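Local coordinates for protein polyprenyl synthetase (PDB 4KKM) that probably condenses allylic and isopentenyl diphosphates into longer isoprenoid diphosphates, as a metal-dependent prenyltransferase of the FPP/GGPP synthase family, at residues Ala171-Asp184 / Thr198-Leu210. Numbering follows the deposited sequence.
Sequences ASGKDGMVGGQAID and TITRLQQLKTGAL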
loop_
_atom_site.group_PDB
_atom_site.type_symbol
_atom_site.label_atom_id
_atom_site.label_comp_id
_atom_site.label_asym_id
_atom_site.label_seq_id
_atom_site.Cartn_x
_atom_site.Cartn_y
_atom_site.Cartn_z
ATOM N N ALA B 171 10.648 1.018 -2.855
ATOM C CA ALA B 171 10.714 2.481 -2.949
ATOM C C ALA B 171 9.655 3.195 -2.104
ATOM O O ALA B 171 9.803 4.378 -1.777
ATOM C CB ALA B 171 10.593 2.925 -4.403
ATOM N N SER B 172 8.585 2.487 -1.769
ATOM C CA SER B 172 7.447 3.121 -1.108
ATOM C C SER B 172 7.435 2.969 0.416
ATOM O O SER B 172 6.822 3.781 1.109
ATOM C CB SER B 172 6.124 2.600 -1.698
ATOM O OG SER B 172 6.064 2.868 -3.096
ATOM N N GLY B 173 8.110 1.943 0.932
ATOM C CA GLY B 173 7.939 1.546 2.322
ATOM C C GLY B 173 8.998 2.065 3.281
ATOM O O GLY B 173 9.546 3.145 3.091
ATOM N N LYS B 174 9.290 1.272 4.308
ATOM C CA LYS B 174 10.232 1.655 5.364
ATOM C C LYS B 174 11.652 1.903 4.839
ATOM O O LYS B 174 12.443 2.608 5.467
ATOM C CB LYS B 174 10.274 0.559 6.432
ATOM C CG LYS B 174 10.865 -0.759 5.929
ATOM C CD LYS B 174 10.806 -1.855 6.989
ATOM C CE LYS B 174 11.219 -3.215 6.427
ATOM N NZ LYS B 174 12.671 -3.227 6.069
ATOM N N ASP B 175 11.978 1.301 3.701
ATOM C CA ASP B 175 13.292 1.477 3.083
ATOM C C ASP B 175 13.223 2.431 1.894
ATOM O O ASP B 175 14.137 2.500 1.060
ATOM C CB ASP B 175 13.871 0.123 2.676
ATOM C CG ASP B 175 14.107 -0.771 3.868
ATOM O OD1 ASP B 175 14.769 -0.310 4.821
ATOM O OD2 ASP B 175 13.604 -1.911 3.878
ATOM N N GLY B 176 12.130 3.178 1.836
ATOM C CA GLY B 176 11.935 4.168 0.800
ATOM C C GLY B 176 11.187 5.376 1.321
ATOM O O GLY B 176 11.529 5.927 2.378
ATOM N N MET B 177 10.155 5.775 0.589
ATOM C CA MET B 177 9.420 7.007 0.859
ATOM C C MET B 177 8.925 7.161 2.308
ATOM O O MET B 177 9.148 8.197 2.936
ATOM C CB MET B 177 8.249 7.137 -0.114
ATOM C CG MET B 177 7.473 8.430 0.023
ATOM S SD MET B 177 5.926 8.405 -0.904
ATOM C CE MET B 177 5.006 7.141 -0.019
ATOM N N VAL B 178 8.253 6.142 2.836
ATOM C CA VAL B 178 7.737 6.227 4.214
ATOM C C VAL B 178 8.882 6.303 5.222
ATOM O O VAL B 178 8.812 7.033 6.212
ATOM C CB VAL B 178 6.777 5.058 4.571
ATOM C CG1 VAL B 178 6.469 5.045 6.081
ATOM C CG2 VAL B 178 5.493 5.155 3.763
ATOM N N GLY B 179 9.953 5.558 4.964
ATOM C CA GLY B 179 11.140 5.684 5.790
ATOM C C GLY B 179 11.663 7.117 5.790
ATOM O O GLY B 179 12.115 7.632 6.815
ATOM N N GLY B 180 11.594 7.770 4.635
ATOM C CA GLY B 180 12.045 9.148 4.520
ATOM C C GLY B 180 11.139 10.085 5.289
ATOM O O GLY B 180 11.605 10.994 5.982
ATOM N N GLN B 181 9.831 9.855 5.155
ATOM C CA GLN B 181 8.815 10.603 5.890
ATOM C C GLN B 181 9.058 10.514 7.390
ATOM O O GLN B 181 8.882 11.491 8.118
ATOM C CB GLN B 181 7.408 10.076 5.570
ATOM C CG GLN B 181 6.879 10.446 4.191
ATOM C CD GLN B 181 6.637 11.935 4.042
ATOM O OE1 GLN B 181 7.568 12.730 4.097
ATOM N NE2 GLN B 181 5.379 12.320 3.860
ATOM N N ALA B 182 9.465 9.330 7.837
ATOM C CA ALA B 182 9.730 9.079 9.252
ATOM C C ALA B 182 10.940 9.861 9.746
ATOM O O ALA B 182 10.912 10.404 10.845
ATOM C CB ALA B 182 9.925 7.592 9.510
ATOM N N ILE B 183 12.009 9.895 8.951
ATOM C CA ILE B 183 13.198 10.659 9.329
ATOM C C ILE B 183 12.848 12.141 9.446
ATOM O O ILE B 183 13.284 12.821 10.375
ATOM C CB ILE B 183 14.365 10.464 8.334
ATOM C CG1 ILE B 183 14.813 9.005 8.335
ATOM C CG2 ILE B 183 15.543 11.373 8.698
ATOM C CD1 ILE B 183 15.874 8.684 7.307
ATOM N N ASP B 184 12.027 12.629 8.521
ATOM C CA ASP B 184 11.600 14.024 8.558
ATOM C C ASP B 184 10.787 14.297 9.822
ATOM O O ASP B 184 11.008 15.288 10.523
ATOM C CB ASP B 184 10.778 14.365 7.313
ATOM C CG ASP B 184 10.934 15.813 6.887
ATOM O OD1 ASP B 184 11.907 16.468 7.322
ATOM O OD2 ASP B 184 10.087 16.293 6.104
ATOM N N THR B 198 22.756 12.655 7.602
ATOM C CA THR B 198 21.393 12.239 7.925
ATOM C C THR B 198 20.352 12.888 7.009
ATOM O O THR B 198 19.410 12.228 6.566
ATOM C CB THR B 198 21.049 12.494 9.419
ATOM O OG1 THR B 198 22.001 11.814 10.249
ATOM C CG2 THR B 198 19.656 11.986 9.749
ATOM N N ILE B 199 20.513 14.172 6.705
ATOM C CA ILE B 199 19.535 14.807 5.829
ATOM C C ILE B 199 19.757 14.368 4.386
ATOM O O ILE B 199 18.863 14.479 3.551
ATOM C CB ILE B 199 19.528 16.354 5.932
ATOM C CG1 ILE B 199 20.815 16.939 5.359
ATOM C CG2 ILE B 199 19.296 16.812 7.387
ATOM C CD1 ILE B 199 20.728 18.432 5.080
ATOM N N THR B 200 20.948 13.858 4.103
ATOM C CA THR B 200 21.207 13.267 2.802
ATOM C C THR B 200 20.432 11.957 2.689
ATOM O O THR B 200 19.767 11.708 1.684
ATOM C CB THR B 200 22.713 13.053 2.555
ATOM O OG1 THR B 200 23.375 14.327 2.541
ATOM C CG2 THR B 200 22.944 12.368 1.215
ATOM N N ARG B 201 20.503 11.126 3.728
ATOM C CA ARG B 201 19.715 9.896 3.740
ATOM C C ARG B 201 18.237 10.234 3.714
ATOM O O ARG B 201 17.451 9.556 3.055
ATOM C CB ARG B 201 20.009 9.034 4.971
ATOM C CG ARG B 201 19.286 7.681 4.932
ATOM C CD ARG B 201 19.305 6.960 6.276
ATOM N NE ARG B 201 20.629 6.463 6.647
ATOM C CZ ARG B 201 21.162 5.334 6.189
ATOM N NH1 ARG B 201 20.491 4.584 5.323
ATOM N NH2 ARG B 201 22.371 4.956 6.587
ATOM N N LEU B 202 17.859 11.274 4.450
ATOM C CA LEU B 202 16.473 11.738 4.448
ATOM C C LEU B 202 15.965 12.006 3.025
ATOM O O LEU B 202 14.906 11.500 2.630
ATOM C CB LEU B 202 16.329 12.980 5.330
ATOM C CG LEU B 202 15.118 13.916 5.215
ATOM C CD1 LEU B 202 13.812 13.173 5.242
ATOM C CD2 LEU B 202 15.158 14.930 6.357
ATOM N N GLN B 203 16.716 12.791 2.256
ATOM C CA GLN B 203 16.326 13.078 0.874
ATOM C C GLN B 203 16.278 11.815 0.024
ATOM O O GLN B 203 15.316 11.603 -0.709
ATOM C CB GLN B 203 17.268 14.103 0.229
ATOM C CG GLN B 203 16.912 14.461 -1.220
ATOM C CD GLN B 203 17.454 13.463 -2.240
ATOM O OE1 GLN B 203 18.621 13.073 -2.180
ATOM N NE2 GLN B 203 16.599 13.036 -3.169
ATOM N N GLN B 204 17.328 10.999 0.103
ATOM C CA GLN B 204 17.400 9.761 -0.682
ATOM C C GLN B 204 16.138 8.915 -0.521
ATOM O O GLN B 204 15.645 8.315 -1.481
ATOM C CB GLN B 204 18.619 8.929 -0.282
ATOM C CG GLN B 204 19.962 9.518 -0.686
ATOM C CD GLN B 204 21.134 8.789 -0.036
ATOM O OE1 GLN B 204 20.956 8.028 0.924
ATOM N NE2 GLN B 204 22.336 9.018 -0.561
ATOM N N LEU B 205 15.611 8.878 0.698
ATOM C CA LEU B 205 14.410 8.100 0.972
ATOM C C LEU B 205 13.114 8.862 0.686
ATOM O O LEU B 205 12.224 8.350 0.001
ATOM C CB LEU B 205 14.406 7.598 2.421
ATOM C CG LEU B 205 15.536 6.653 2.836
ATOM C CD1 LEU B 205 15.382 6.247 4.297
ATOM C CD2 LEU B 205 15.582 5.427 1.930
ATOM N N LYS B 206 13.010 10.079 1.217
ATOM C CA LYS B 206 11.759 10.836 1.163
ATOM C C LYS B 206 11.306 11.203 -0.246
ATOM O O LYS B 206 10.113 11.158 -0.546
ATOM C CB LYS B 206 11.841 12.105 2.013
ATOM C CG LYS B 206 10.513 12.850 2.109
ATOM C CD LYS B 206 10.584 14.010 3.093
ATOM C CE LYS B 206 9.341 14.898 3.002
ATOM N NZ LYS B 206 9.690 16.347 2.926
ATOM N N THR B 207 12.252 11.589 -1.099
ATOM C CA THR B 207 11.925 11.907 -2.491
ATOM C C THR B 207 12.752 11.101 -3.497
ATOM O O THR B 207 12.280 10.811 -4.597
ATOM C CB THR B 207 12.106 13.409 -2.802
ATOM O OG1 THR B 207 13.458 13.790 -2.534
ATOM C CG2 THR B 207 11.168 14.261 -1.958
ATOM N N GLY B 208 13.979 10.750 -3.120
ATOM C CA GLY B 208 14.863 9.992 -3.995
ATOM C C GLY B 208 14.339 8.614 -4.375
ATOM O O GLY B 208 14.556 8.137 -5.489
ATOM N N ALA B 209 13.649 7.965 -3.447
ATOM C CA ALA B 209 13.152 6.614 -3.683
ATOM C C ALA B 209 12.142 6.562 -4.834
ATOM O O ALA B 209 12.231 5.695 -5.700
ATOM C CB ALA B 209 12.548 6.048 -2.424
ATOM N N LEU B 210 11.186 7.489 -4.850
ATOM C CA LEU B 210 10.206 7.494 -5.941
ATOM C C LEU B 210 10.831 7.912 -7.268
ATOM O O LEU B 210 10.462 7.385 -8.317
ATOM C CB LEU B 210 8.999 8.380 -5.634
ATOM C CG LEU B 210 8.117 8.057 -4.418
ATOM C CD1 LEU B 210 6.735 8.677 -4.623
ATOM C CD2 LEU B 210 7.998 6.557 -4.145
#
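G180 meets K206 backbone to backbone, the G180 CA lying 3.6 Å from the K206 N, and this glycine contact lets helix 177-184 and helix 198-206 approach to 7.1 Å between axes while running roughly antiparallel (142°). Packing is tight around it. L205 lays its CB against the G180 CA and the G176 O, while the L205 O receives a CA-H...O contact from M177 CA at 3.2 Å. One turn on, I183 is a knob among T198, R201, L202 and L205: its CG2, anti to the backbone N, rests on the L202 CB (3.8 Å), and its CD1 reaches the L205 CD1, the two side chains crossing nearly at right angles. Before the start of helix 177-184, the A171 O takes the CB of A209 (3.3 Å), from helix 208-221, and L210 CD2.

The flank held by K206 is looser and polar. With CG anti to the backbone N (chi1 -174°), its chain extends past Q181 OE1 in one conformer, before turning at the last torsion to a salt bridge from NZ to the D184 OD2 (3.2 Å) whose hydrogen bond is weak. At the opposite edge R201, largely solvent-exposed, lends I183 only its CD.

D184 OD1 is also paired with K271, and in one conformer Q181 NE2 makes a weak hydrogen bond to D108, which with D114 binds calcium about 4 Å from the D184 side chain. Close glycine-mediated packing thus places D184 and Q181 beside the metal site of this mostly helical isoprenoid synthase fold, where K206 and K271 hold different D184 oxygens and limit its rotation.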